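Local coordinates for protein pantothenate synthetase (Francisella tularensis subsp. tularensis, PDB 3N8H) that probably catalyses the ATP-dependent condensation of pantoate with beta-alanine to pantothenate through a pantoyl-adenylate intermediate, working as a homodimer, at residues L231-K236 and F242-I247; G121-G126 and K249-D254; K152-V157 and N238-L243; G184-S189 and K204-L209. All blocks are in the same frame, centred on the assembly; numbering follows the deposited sequence. Where two conformers were deposited one is given.

Contact 1 (L231-K236 and F242-I247); sequences LQYIQK and FLAFYI
Tyr233 lays its phenol ring against strand 242-247, with Ala244 N over one face, offset toward the rim, and Ala244 CB 3.5 Å from Tyr233 CE1. Its chi1 of 63° sets CG between the backbone N and the carbonyl carbon, which folds the ring back over the partner strand. A water donates to both Tyr233 OH and Leu243 O, and the same hydroxyl is hydrogen-bonded to Glu120. Gln232 meets Tyr246 quite differently: its amide stands nearly upright to the ring, the planes 85° apart, and NE2 sits at the ring edge, in plane, 3.5 Å from Tyr246 CE2. On the sheet face that carries Leu231, Ile234, Leu243 and Phe245, two pairs differ in how they meet. Ile234 and Leu243 lie side by side and point the same way, Ile234 CG1 being 3.9 Å from Leu243 CB, whereas Leu231 and Phe245 cross at about a right angle, Leu231 CD2 lying 4.1 Å from Phe245 CB. In the backbone, the two strands form an antiparallel beta hairpin with a classic beta bulge. Gln232 N at 2.8 Å and Tyr233 N at 3.3 Å both donate to Ala244 O, from the same face of its carbonyl plane, and Ala244 N returns a bond to Tyr233 O. Farther along, Phe242 N reaches Gln235 O at 2.7 Å in an almost straight bond (175°). Strand 240-247 is the middle of a three-stranded antiparallel sheet, with strand 250-257 along its other edge; helices 196-210 and 217-225 pack on the Leu231 face, while Arg251 and Leu119 meet the side chains of the Tyr233 face.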
# COMPACT_ATOMS: atom_id res chain seq x y z
N LEU A 231 5.45 17.76 -28.87
CA LEU A 231 6.27 17.53 -27.70
C LEU A 231 5.44 17.84 -26.43
O LEU A 231 4.80 18.88 -26.35
CB LEU A 231 7.54 18.38 -27.81
CG LEU A 231 8.80 18.12 -26.99
CD1 LEU A 231 8.59 18.57 -25.56
CD2 LEU A 231 9.24 16.66 -27.05
N GLN A 232 5.41 16.91 -25.49
CA GLN A 232 4.82 17.13 -24.17
C GLN A 232 5.80 17.85 -23.24
O GLN A 232 5.48 18.89 -22.65
CB GLN A 232 4.38 15.80 -23.54
CG GLN A 232 3.22 15.12 -24.23
CD GLN A 232 1.90 15.32 -23.49
OE1 GLN A 232 1.64 14.65 -22.48
NE2 GLN A 232 1.05 16.23 -24.00
N TYR A 233 6.97 17.25 -23.08
CA TYR A 233 8.02 17.89 -22.29
C TYR A 233 9.37 17.36 -22.71
O TYR A 233 9.48 16.27 -23.28
CB TYR A 233 7.80 17.69 -20.78
CG TYR A 233 7.86 16.25 -20.32
CD1 TYR A 233 6.69 15.51 -20.11
CD2 TYR A 233 9.08 15.62 -20.10
CE1 TYR A 233 6.73 14.19 -19.70
CE2 TYR A 233 9.13 14.30 -19.70
CZ TYR A 233 7.96 13.59 -19.49
OH TYR A 233 8.02 12.28 -19.08
N ILE A 234 10.39 18.17 -22.49
CA ILE A 234 11.76 17.70 -22.59
C ILE A 234 12.54 18.40 -21.48
O ILE A 234 12.42 19.62 -21.29
CB ILE A 234 12.40 17.94 -23.98
CG1 ILE A 234 13.76 17.25 -24.10
CG2 ILE A 234 12.50 19.45 -24.30
CD1 ILE A 234 14.25 17.12 -25.55
N GLN A 235 13.30 17.62 -20.72
CA GLN A 235 14.00 18.17 -19.57
C GLN A 235 15.29 17.43 -19.28
O GLN A 235 15.42 16.22 -19.56
CB GLN A 235 13.11 18.09 -18.33
CG GLN A 235 11.90 18.99 -18.37
CD GLN A 235 11.61 19.64 -17.03
OE1 GLN A 235 12.21 19.30 -16.00
NE2 GLN A 235 10.68 20.58 -17.02
N LYS A 236 16.24 18.15 -18.71
CA LYS A 236 17.42 17.51 -18.13
C LYS A 236 17.20 17.30 -16.65
O LYS A 236 16.94 18.25 -15.91
CB LYS A 236 18.67 18.37 -18.33
CG LYS A 236 18.95 18.71 -19.78
CD LYS A 236 20.14 19.65 -19.90
CE LYS A 236 20.21 20.25 -21.28
NZ LYS A 236 21.37 21.19 -21.41
N PHE A 242 15.08 13.62 -20.31
CA PHE A 242 13.75 13.02 -20.27
C PHE A 242 12.82 13.73 -21.26
O PHE A 242 12.77 14.95 -21.31
CB PHE A 242 13.15 13.16 -18.87
CG PHE A 242 13.81 12.29 -17.84
CD1 PHE A 242 13.17 11.16 -17.36
CD2 PHE A 242 15.08 12.61 -17.38
CE1 PHE A 242 13.79 10.36 -16.42
CE2 PHE A 242 15.70 11.82 -16.43
CZ PHE A 242 15.05 10.69 -15.95
N LEU A 243 12.06 12.95 -22.01
CA LEU A 243 11.05 13.54 -22.90
C LEU A 243 9.85 12.63 -23.11
O LEU A 243 9.90 11.42 -22.80
CB LEU A 243 11.64 13.94 -24.26
CG LEU A 243 11.90 12.82 -25.27
CD1 LEU A 243 11.72 13.36 -26.66
CD2 LEU A 243 13.32 12.31 -25.09
N ALA A 244 8.78 13.23 -23.63
CA ALA A 244 7.55 12.54 -23.99
C ALA A 244 6.93 13.38 -25.09
O ALA A 244 7.04 14.63 -25.08
CB ALA A 244 6.59 12.46 -22.79
N PHE A 245 6.27 12.71 -26.02
CA PHE A 245 5.64 13.41 -27.14
C PHE A 245 4.50 12.57 -27.69
O PHE A 245 4.45 11.36 -27.44
CB PHE A 245 6.65 13.66 -28.26
CG PHE A 245 7.32 12.42 -28.75
CD1 PHE A 245 6.79 11.70 -29.82
CD2 PHE A 245 8.48 11.94 -28.13
CE1 PHE A 245 7.40 10.54 -30.28
CE2 PHE A 245 9.10 10.77 -28.58
CZ PHE A 245 8.56 10.07 -29.66
N TYR A 246 3.59 13.21 -28.42
CA TYR A 246 2.52 12.52 -29.11
C TYR A 246 2.84 12.50 -30.59
O TYR A 246 3.38 13.47 -31.13
CB TYR A 246 1.18 13.25 -28.92
CG TYR A 246 0.39 12.88 -27.69
CD1 TYR A 246 -0.46 11.79 -27.69
CD2 TYR A 246 0.48 13.64 -26.52
CE1 TYR A 246 -1.20 11.45 -26.56
CE2 TYR A 246 -0.23 13.31 -25.38
CZ TYR A 246 -1.07 12.22 -25.40
OH TYR A 246 -1.79 11.89 -24.28
N ILE A 247 2.53 11.39 -31.27
CA ILE A 247 2.39 11.41 -32.72
C ILE A 247 0.96 10.94 -32.97
O ILE A 247 0.60 9.81 -32.59
CB ILE A 247 3.42 10.53 -33.48
CG1 ILE A 247 4.85 10.89 -33.05
CG2 ILE A 247 3.27 10.71 -35.00
CD1 ILE A 247 5.90 9.99 -33.65
O HOH W 1 10.31 10.44 -20.06

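Contact 2 (G121-G126 and K249-D254); sequences GKSRPG and KVRLID
Ser123 OG receives a hydrogen bond from Arg251 NH2 at 3.0 Å, the one that joins segments 121-126 and 249-254; beside it, Glu120 of the same helix forms a salt bridge with Arg251 NH1. The bond is bent, 140° at the hydrogen, and the hydroxyl lies near the guanidinium edge but tilted out of its plane. Arg251 was deposited in two conformers, and the account holds for the one described here. In that conformer the chain is extended from CG to NE and spans the gap between two backbones that stay far apart, with CA atoms of Ser123 and Arg251 separated by 10.9 Å. Arg124 adds a second, apolar touch: its aliphatic part passes over one face of the Arg251 guanidinium, CG above the centre and Arg124 CD 3.6 Å from Arg251 NH1. The two guanidinium planes are inclined by 46°, and the bend of Arg124 at chi3 (62°) carries its head past Arg251 toward the bound proline. There Arg124 NE is hydrogen-bonded to Asn65, and NH1 makes a weak hydrogen bond to the proline. Arg251 NE is held by Gln232 OE1. All three nitrogens are thus engaged, which would limit rotation in this conformer, though the second conformer leaves the hold as a whole in doubt. The carboxylate of Glu120 would probably offset part of the charge that the two arginines bring together. Arg251 rises from an outer strand of the antiparallel sheet, its stem packing on Ala244 and Tyr246 of strand 240-247, while Ser123 also touches Gln232 and Tyr233 of strand 230-237.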
# COMPACT_ATOMS: atom_id res chain seq x y z
N GLY A 121 4.87 12.02 -13.88
CA GLY A 121 3.89 12.19 -12.82
C GLY A 121 2.98 13.40 -13.01
O GLY A 121 1.79 13.38 -12.68
N LYS A 122 3.54 14.47 -13.56
CA LYS A 122 2.79 15.71 -13.73
C LYS A 122 1.96 15.61 -15.01
O LYS A 122 0.82 16.07 -15.09
CB LYS A 122 3.76 16.90 -13.83
CG LYS A 122 3.07 18.24 -14.00
CD LYS A 122 4.08 19.36 -14.11
CE LYS A 122 3.96 20.31 -12.93
NZ LYS A 122 4.77 21.55 -13.12
N SER A 123 2.59 15.00 -16.01
CA SER A 123 2.01 14.78 -17.32
C SER A 123 0.86 13.77 -17.24
O SER A 123 -0.13 13.88 -17.97
CB SER A 123 3.12 14.28 -18.26
OG SER A 123 2.78 14.46 -19.61
N ARG A 124 0.97 12.80 -16.35
CA ARG A 124 -0.09 11.79 -16.21
C ARG A 124 -0.67 11.75 -14.79
O ARG A 124 -0.30 10.89 -13.98
CB ARG A 124 0.39 10.40 -16.63
CG ARG A 124 1.07 10.34 -18.00
CD ARG A 124 1.45 8.90 -18.35
NE ARG A 124 0.28 8.03 -18.44
CZ ARG A 124 0.33 6.73 -18.71
NH1 ARG A 124 1.51 6.15 -18.92
NH2 ARG A 124 -0.80 6.02 -18.78
N PRO A 125 -1.56 12.68 -14.49
CA PRO A 125 -2.04 12.72 -13.12
C PRO A 125 -2.69 11.39 -12.73
O PRO A 125 -3.55 10.88 -13.47
CB PRO A 125 -3.08 13.85 -13.15
CG PRO A 125 -2.62 14.75 -14.26
CD PRO A 125 -1.99 13.85 -15.28
N GLY A 126 -2.28 10.83 -11.60
CA GLY A 126 -2.93 9.63 -11.08
C GLY A 126 -2.39 8.34 -11.70
O GLY A 126 -2.74 7.24 -11.26
N LYS A 249 -2.43 10.25 -31.86
CA LYS A 249 -2.97 9.95 -30.53
C LYS A 249 -2.07 9.05 -29.71
O LYS A 249 -2.44 8.59 -28.62
CB LYS A 249 -4.35 9.29 -30.62
CG LYS A 249 -5.51 10.25 -30.81
CD LYS A 249 -5.85 10.45 -32.27
CE LYS A 249 -7.07 11.36 -32.42
NZ LYS A 249 -7.56 11.46 -33.83
N VAL A 250 -0.86 8.80 -30.22
CA VAL A 250 0.04 7.85 -29.60
C VAL A 250 1.05 8.59 -28.75
O VAL A 250 1.81 9.42 -29.27
CB VAL A 250 0.77 6.95 -30.66
CG1 VAL A 250 1.75 5.96 -29.97
CG2 VAL A 250 -0.23 6.20 -31.49
N ARG A 251 1.08 8.30 -27.45
CA ARG A 251 1.98 9.01 -26.56
C ARG A 251 3.19 8.13 -26.25
O ARG A 251 3.04 7.06 -25.68
CB ARG A 251 1.28 9.43 -25.27
CG ARG A 251 2.07 10.40 -24.39
CD ARG A 251 1.36 10.61 -23.03
NE ARG A 251 2.16 11.48 -22.19
CZ ARG A 251 3.13 11.05 -21.38
NH1 ARG A 251 3.38 9.76 -21.27
NH2 ARG A 251 3.85 11.92 -20.67
N LEU A 252 4.38 8.59 -26.65
CA LEU A 252 5.64 7.87 -26.39
C LEU A 252 6.58 8.65 -25.47
O LEU A 252 6.56 9.89 -25.47
CB LEU A 252 6.36 7.61 -27.70
CG LEU A 252 5.57 6.79 -28.73
CD1 LEU A 252 6.45 6.54 -29.94
CD2 LEU A 252 5.03 5.48 -28.10
N ILE A 253 7.41 7.93 -24.70
CA ILE A 253 8.36 8.55 -23.79
C ILE A 253 9.73 7.93 -23.99
O ILE A 253 9.86 6.83 -24.56
CB ILE A 253 7.95 8.42 -22.28
CG1 ILE A 253 8.40 7.08 -21.66
CG2 ILE A 253 6.45 8.64 -22.11
CD1 ILE A 253 8.00 6.90 -20.19
N ASP A 254 10.73 8.65 -23.51
CA ASP A 254 12.11 8.19 -23.56
C ASP A 254 12.98 8.90 -22.50
O ASP A 254 12.65 9.99 -22.02
CB ASP A 254 12.68 8.42 -24.98
CG ASP A 254 13.90 7.58 -25.26
OD1 ASP A 254 14.33 6.77 -24.38
OD2 ASP A 254 14.47 7.74 -26.36

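Contact 3 (K152-V157 and N238-L243); sequences KDYQQV and NNRIFL. With PRO (proline), chain C; AMP (adenosine monophosphate), chain D.
The start of helix 154-166 and the residues just before it, which follow a strand of the Rossmann-like parallel sheet, serve two sides: Lys152 lines the nucleotide pocket and Asp153 and Gln156 both that and the proline pocket, whereas Tyr154 turns outward to the antiparallel sheet. Tyr154 and Phe242 form an offset edge-to-face (T-shaped) pair, with centroids 5.5 Å apart and planes at 80°. The edge of Phe242 points toward the face of Tyr154: Phe242 CZ comes within 3.5 Å of Tyr154 CD2, and Phe242 CE1 within 3.5 Å of Tyr154 CB, which lies close to the Phe242 plane. Arg240 reaches the Tyr154 ring as well. Its CD forms a CH-pi contact over a face, 4.2 Å from the ring centroid, and its guanidinium runs nearly parallel to the ring (11°), although only the rim is overlapped, Tyr154 CE1 standing over one guanidinium face. The bend of Arg240 at chi3 (72°) brings the head to the ring, and the turn at chi4 lays it nearly parallel, while NH2 is hydrogen-bonded to Asn255 and salt-bridged to Glu151, which fixes its orientation. The segments thus meet through rings, the aliphatic CD and the flat guanidinium, without a hydrogen bond between them. On the ligand side, Lys152 NZ lies 3.1 Å from AMP N7 and is hydrogen-bonded to Leu187 O and Ser188 OG. Gln156 OE1 is 3.1 Å from CG of the bound proline. Asp153 accepts from the ribose hydroxyl of AMP, O2' to OD2 at 2.5 Å, a distance so short that its exact value is doubtful.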
# COMPACT_ATOMS: atom_id res chain seq x y z
N LYS A 152 13.78 2.49 -19.41
CA LYS A 152 13.00 3.47 -20.17
C LYS A 152 11.95 4.18 -19.31
O LYS A 152 11.68 5.36 -19.50
CB LYS A 152 12.29 2.81 -21.34
CG LYS A 152 11.75 3.82 -22.34
CD LYS A 152 10.92 3.15 -23.41
CE LYS A 152 9.50 3.05 -22.97
NZ LYS A 152 8.83 1.97 -23.72
N ASP A 153 11.33 3.43 -18.41
CA ASP A 153 10.36 4.00 -17.49
C ASP A 153 11.11 4.34 -16.19
O ASP A 153 10.99 3.65 -15.16
CB ASP A 153 9.23 3.02 -17.28
CG ASP A 153 8.53 2.68 -18.58
OD1 ASP A 153 7.72 3.52 -19.04
OD2 ASP A 153 8.78 1.58 -19.14
N TYR A 154 11.91 5.40 -16.28
CA TYR A 154 12.89 5.73 -15.23
C TYR A 154 12.28 6.03 -13.87
O TYR A 154 12.76 5.56 -12.80
CB TYR A 154 13.73 6.93 -15.66
CG TYR A 154 15.03 7.01 -14.90
CD1 TYR A 154 16.13 6.24 -15.28
CD2 TYR A 154 15.17 7.87 -13.80
CE1 TYR A 154 17.33 6.32 -14.60
CE2 TYR A 154 16.37 7.95 -13.10
CZ TYR A 154 17.45 7.17 -13.51
OH TYR A 154 18.65 7.24 -12.84
N GLN A 155 11.26 6.88 -13.89
CA GLN A 155 10.58 7.26 -12.64
C GLN A 155 9.88 6.04 -12.01
O GLN A 155 9.95 5.83 -10.79
CB GLN A 155 9.59 8.36 -12.93
CG GLN A 155 10.25 9.71 -13.15
CD GLN A 155 9.25 10.73 -13.69
OE1 GLN A 155 8.88 10.71 -14.87
NE2 GLN A 155 8.77 11.60 -12.80
N GLN A 156 9.23 5.25 -12.86
CA GLN A 156 8.67 3.96 -12.46
C GLN A 156 9.70 3.12 -11.68
O GLN A 156 9.39 2.59 -10.61
CB GLN A 156 8.23 3.17 -13.70
CG GLN A 156 7.72 1.78 -13.36
CD GLN A 156 6.87 1.21 -14.44
OE1 GLN A 156 5.67 1.51 -14.53
NE2 GLN A 156 7.47 0.38 -15.28
N VAL A 157 10.91 2.96 -12.22
CA VAL A 157 11.95 2.20 -11.51
C VAL A 157 12.22 2.75 -10.11
O VAL A 157 12.20 2.00 -9.12
CB VAL A 157 13.28 2.18 -12.29
CG1 VAL A 157 14.40 1.65 -11.41
CG2 VAL A 157 13.16 1.34 -13.55
N ASN A 238 19.39 15.74 -13.64
CA ASN A 238 20.74 15.25 -13.39
C ASN A 238 21.54 15.25 -14.69
O ASN A 238 21.70 16.30 -15.32
CB ASN A 238 20.70 13.87 -12.74
CG ASN A 238 20.33 13.94 -11.28
OD1 ASN A 238 21.17 14.26 -10.44
ND2 ASN A 238 19.07 13.65 -10.96
N ASN A 239 22.03 14.09 -15.12
CA ASN A 239 22.74 14.05 -16.39
C ASN A 239 22.00 13.28 -17.48
O ASN A 239 22.60 12.79 -18.43
CB ASN A 239 24.18 13.54 -16.22
CG ASN A 239 24.25 12.29 -15.35
OD1 ASN A 239 23.42 11.39 -15.46
ND2 ASN A 239 25.27 12.24 -14.48
N ARG A 240 20.68 13.20 -17.33
CA ARG A 240 19.85 12.53 -18.33
C ARG A 240 18.91 13.52 -18.99
O ARG A 240 18.56 14.54 -18.40
CB ARG A 240 19.03 11.40 -17.68
CG ARG A 240 19.89 10.42 -16.88
CD ARG A 240 19.09 9.24 -16.36
NE ARG A 240 18.73 8.34 -17.44
CZ ARG A 240 19.49 7.34 -17.87
NH1 ARG A 240 20.67 7.09 -17.32
NH2 ARG A 240 19.06 6.59 -18.86
N ILE A 241 18.54 13.21 -20.22
CA ILE A 241 17.42 13.87 -20.87
C ILE A 241 16.18 12.99 -20.74
O ILE A 241 16.22 11.79 -21.03
CB ILE A 241 17.69 14.06 -22.36
CG1 ILE A 241 18.96 14.88 -22.58
CG2 ILE A 241 16.49 14.72 -23.04
CD1 ILE A 241 18.92 16.29 -21.97
N PHE A 242 15.08 13.62 -20.31
CA PHE A 242 13.75 13.02 -20.27
C PHE A 242 12.82 13.73 -21.26
O PHE A 242 12.77 14.95 -21.31
CB PHE A 242 13.15 13.16 -18.87
CG PHE A 242 13.81 12.29 -17.84
CD1 PHE A 242 13.17 11.16 -17.36
CD2 PHE A 242 15.08 12.61 -17.38
CE1 PHE A 242 13.79 10.36 -16.42
CE2 PHE A 242 15.70 11.82 -16.43
CZ PHE A 242 15.05 10.69 -15.95
N LEU A 243 12.06 12.95 -22.01
CA LEU A 243 11.05 13.54 -22.90
C LEU A 243 9.85 12.63 -23.11
O LEU A 243 9.90 11.42 -22.80
CB LEU A 243 11.64 13.94 -24.26
CG LEU A 243 11.90 12.82 -25.27
CD1 LEU A 243 11.72 13.36 -26.66
CD2 LEU A 243 13.32 12.31 -25.09
N PRO C . 3.86 1.42 -19.44
CA PRO C . 2.91 1.71 -18.38
C PRO C . 1.75 2.56 -18.92
O PRO C . 1.83 3.02 -20.07
CB PRO C . 3.74 2.52 -17.38
CG PRO C . 5.12 1.99 -17.56
CD PRO C . 5.26 1.65 -19.02
P AMP D . 4.93 -2.08 -20.25
O1P AMP D . 4.41 -3.43 -20.75
O2P AMP D . 5.18 -1.03 -21.28
O3P AMP D . 4.18 -1.57 -19.07
O5' AMP D . 6.45 -2.44 -19.81
C5' AMP D . 6.78 -3.59 -19.04
C4' AMP D . 8.24 -3.56 -18.66
O4' AMP D . 9.05 -3.58 -19.88
C3' AMP D . 8.66 -2.31 -17.86
O3' AMP D . 9.69 -2.66 -16.92
C2' AMP D . 9.24 -1.42 -18.95
O2' AMP D . 10.13 -0.40 -18.52
C1' AMP D . 9.91 -2.45 -19.86
N9 AMP D . 10.16 -1.93 -21.21
C8 AMP D . 9.25 -1.33 -22.01
N7 AMP D . 9.83 -0.94 -23.18
C5 AMP D . 11.14 -1.27 -23.11
C6 AMP D . 12.31 -1.13 -24.01
N6 AMP D . 12.16 -0.54 -25.20
N1 AMP D . 13.51 -1.60 -23.60
C2 AMP D . 13.63 -2.16 -22.37
N3 AMP D . 12.61 -2.33 -21.51
C4 AMP D . 11.35 -1.91 -21.81

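Contact 4 (G184-S189 and K204-L209); sequences GLPLSS and KIYEIL. With AMP (adenosine monophosphate), chain D.
Leu185 CA sits almost squarely over the ring of Tyr206, 3.8 Å from the centroid and 4° off the normal, a CH-pi contact at the centre of one face; Leu209 CD1 covers the opposite face. This is the tight part. Gly184, with no side chain of its own, lets the backbone come in close, its C 3.4 Å from Tyr206 CD1. Leu185 CG, anti to the backbone N (chi1 179°), brings CD1 to within 3.8 Å of Tyr206 CE2, the two side chains crossing at about a right angle. Near the phenol end, Pro186 CD approaches Tyr206 CZ at 3.4 Å, and the buried hydroxyl is satisfied by a hydrogen bond to Asp254. The loose side is that of Leu187 and Ser188, partly exposed and without contact to segment 204-209; Ser188 OG meets Lys152, and Leu187 meets the nucleotide. There AMP N6 donates to Leu187 O at 2.7 Å, nearly straight (169°), so the loop that packs on Tyr206 also reads the adenine amino group. Helix 196-210 thus backs segment 184-189; Leu185 also touches Leu252 and Pro186 touches Asp254 of strand 250-257, and Leu209 packs on helix 217-225.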
# COMPACT_ATOMS: atom_id res chain seq x y z
N GLY A 184 17.00 4.71 -33.19
CA GLY A 184 17.11 5.13 -31.80
C GLY A 184 15.77 5.13 -31.07
O GLY A 184 15.73 5.08 -29.85
N LEU A 185 14.67 5.19 -31.83
CA LEU A 185 13.33 5.09 -31.25
C LEU A 185 13.17 3.86 -30.34
O LEU A 185 13.32 2.72 -30.79
CB LEU A 185 12.29 5.03 -32.40
CG LEU A 185 10.81 4.89 -32.06
CD1 LEU A 185 10.30 6.14 -31.32
CD2 LEU A 185 10.01 4.64 -33.33
N PRO A 186 12.85 4.10 -29.06
CA PRO A 186 12.62 3.03 -28.10
C PRO A 186 11.52 2.09 -28.58
O PRO A 186 10.51 2.54 -29.14
CB PRO A 186 12.11 3.76 -26.86
CG PRO A 186 12.52 5.14 -27.01
CD PRO A 186 12.63 5.43 -28.47
N LEU A 187 11.69 0.80 -28.35
CA LEU A 187 10.58 -0.13 -28.54
C LEU A 187 9.50 0.12 -27.47
O LEU A 187 9.82 0.34 -26.29
CB LEU A 187 11.09 -1.57 -28.50
CG LEU A 187 12.06 -1.82 -29.65
CD1 LEU A 187 12.74 -3.15 -29.47
CD2 LEU A 187 11.30 -1.73 -30.98
N SER A 188 8.24 0.12 -27.89
CA SER A 188 7.10 0.35 -26.98
C SER A 188 5.83 -0.28 -27.57
O SER A 188 5.65 -0.26 -28.79
CB SER A 188 6.89 1.85 -26.80
OG SER A 188 6.25 2.12 -25.58
N SER A 189 4.95 -0.80 -26.72
CA SER A 189 3.72 -1.45 -27.18
C SER A 189 2.83 -0.49 -27.96
O SER A 189 2.23 -0.86 -28.97
CB SER A 189 2.94 -2.08 -26.02
OG SER A 189 3.70 -3.11 -25.40
N LYS A 204 12.30 10.52 -37.80
CA LYS A 204 12.81 11.88 -37.93
C LYS A 204 13.12 12.53 -36.58
O LYS A 204 14.12 13.21 -36.43
CB LYS A 204 11.85 12.77 -38.72
CG LYS A 204 11.86 12.52 -40.23
CD LYS A 204 10.89 13.45 -40.97
CE LYS A 204 9.44 13.13 -40.62
NZ LYS A 204 8.48 13.82 -41.51
N ILE A 205 12.25 12.34 -35.60
CA ILE A 205 12.50 12.84 -34.26
C ILE A 205 13.85 12.32 -33.75
O ILE A 205 14.65 13.07 -33.19
CB ILE A 205 11.38 12.41 -33.27
CG1 ILE A 205 10.07 13.14 -33.58
CG2 ILE A 205 11.81 12.66 -31.81
CD1 ILE A 205 8.90 12.67 -32.70
N TYR A 206 14.11 11.02 -33.95
CA TYR A 206 15.33 10.42 -33.43
C TYR A 206 16.58 10.72 -34.27
O TYR A 206 17.71 10.60 -33.78
CB TYR A 206 15.13 8.93 -33.14
CG TYR A 206 14.50 8.79 -31.79
CD1 TYR A 206 15.27 8.51 -30.66
CD2 TYR A 206 13.15 9.05 -31.62
CE1 TYR A 206 14.69 8.45 -29.40
CE2 TYR A 206 12.57 8.99 -30.37
CZ TYR A 206 13.34 8.69 -29.27
OH TYR A 206 12.74 8.65 -28.05
N GLU A 207 16.37 11.14 -35.51
CA GLU A 207 17.46 11.58 -36.35
C GLU A 207 17.90 12.93 -35.81
O GLU A 207 19.08 13.26 -35.79
CB GLU A 207 16.97 11.71 -37.79
CG GLU A 207 18.06 11.90 -38.84
CD GLU A 207 17.51 11.84 -40.26
OE1 GLU A 207 17.79 12.78 -41.05
OE2 GLU A 207 16.79 10.86 -40.59
N ILE A 208 16.93 13.70 -35.34
CA ILE A 208 17.18 15.00 -34.73
C ILE A 208 17.86 14.86 -33.38
O ILE A 208 18.84 15.53 -33.08
CB ILE A 208 15.85 15.77 -34.57
CG1 ILE A 208 15.29 16.17 -35.95
CG2 ILE A 208 16.02 16.99 -33.66
CD1 ILE A 208 13.91 16.76 -35.90
N LEU A 209 17.33 13.97 -32.55
CA LEU A 209 17.89 13.78 -31.23
C LEU A 209 19.35 13.35 -31.29
O LEU A 209 20.18 13.85 -30.55
CB LEU A 209 17.05 12.77 -30.43
CG LEU A 209 15.65 13.26 -30.00
CD1 LEU A 209 14.78 12.11 -29.45
CD2 LEU A 209 15.76 14.44 -29.00
P AMP D . 4.93 -2.08 -20.25
O1P AMP D . 4.41 -3.43 -20.75
O2P AMP D . 5.18 -1.03 -21.28
O3P AMP D . 4.18 -1.57 -19.07
O5' AMP D . 6.45 -2.44 -19.81
C5' AMP D . 6.78 -3.59 -19.04
C4' AMP D . 8.24 -3.56 -18.66
O4' AMP D . 9.05 -3.58 -19.88
C3' AMP D . 8.66 -2.31 -17.86
O3' AMP D . 9.69 -2.66 -16.92
C2' AMP D . 9.24 -1.42 -18.95
O2' AMP D . 10.13 -0.40 -18.52
C1' AMP D . 9.91 -2.45 -19.86
N9 AMP D . 10.16 -1.93 -21.21
C8 AMP D . 9.25 -1.33 -22.01
N7 AMP D . 9.83 -0.94 -23.18
C5 AMP D . 11.14 -1.27 -23.11
C6 AMP D . 12.31 -1.13 -24.01
N6 AMP D . 12.16 -0.54 -25.20
N1 AMP D . 13.51 -1.60 -23.60
C2 AMP D . 13.63 -2.16 -22.37
N3 AMP D . 12.61 -2.33 -21.51
C4 AMP D . 11.35 -1.91 -21.81

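Overall arrangement
Contacts 1, 2 and 3 all reach the same antiparallel sheet: contact 1 pairs two of its strands by backbone bonds, whereas contacts 2 and 3 join side chains of its strands to helix ends of the nucleotide-binding part, mostly polar in contact 2 and largely aromatic in contact 3. Contacts 1 and 3 share Phe242 and Leu243. Contact 4 is the buried one; contacts 1 to 3 are only partly buried. Contact 4 meets contact 1 where Phe245 packs on Ile205, and contact 2 where Asp254 OD2 bonds Tyr206 OH. Contacts 3 and 4 both touch AMP, linked by Lys152 NZ, while contact 2 borders the proline through Arg124.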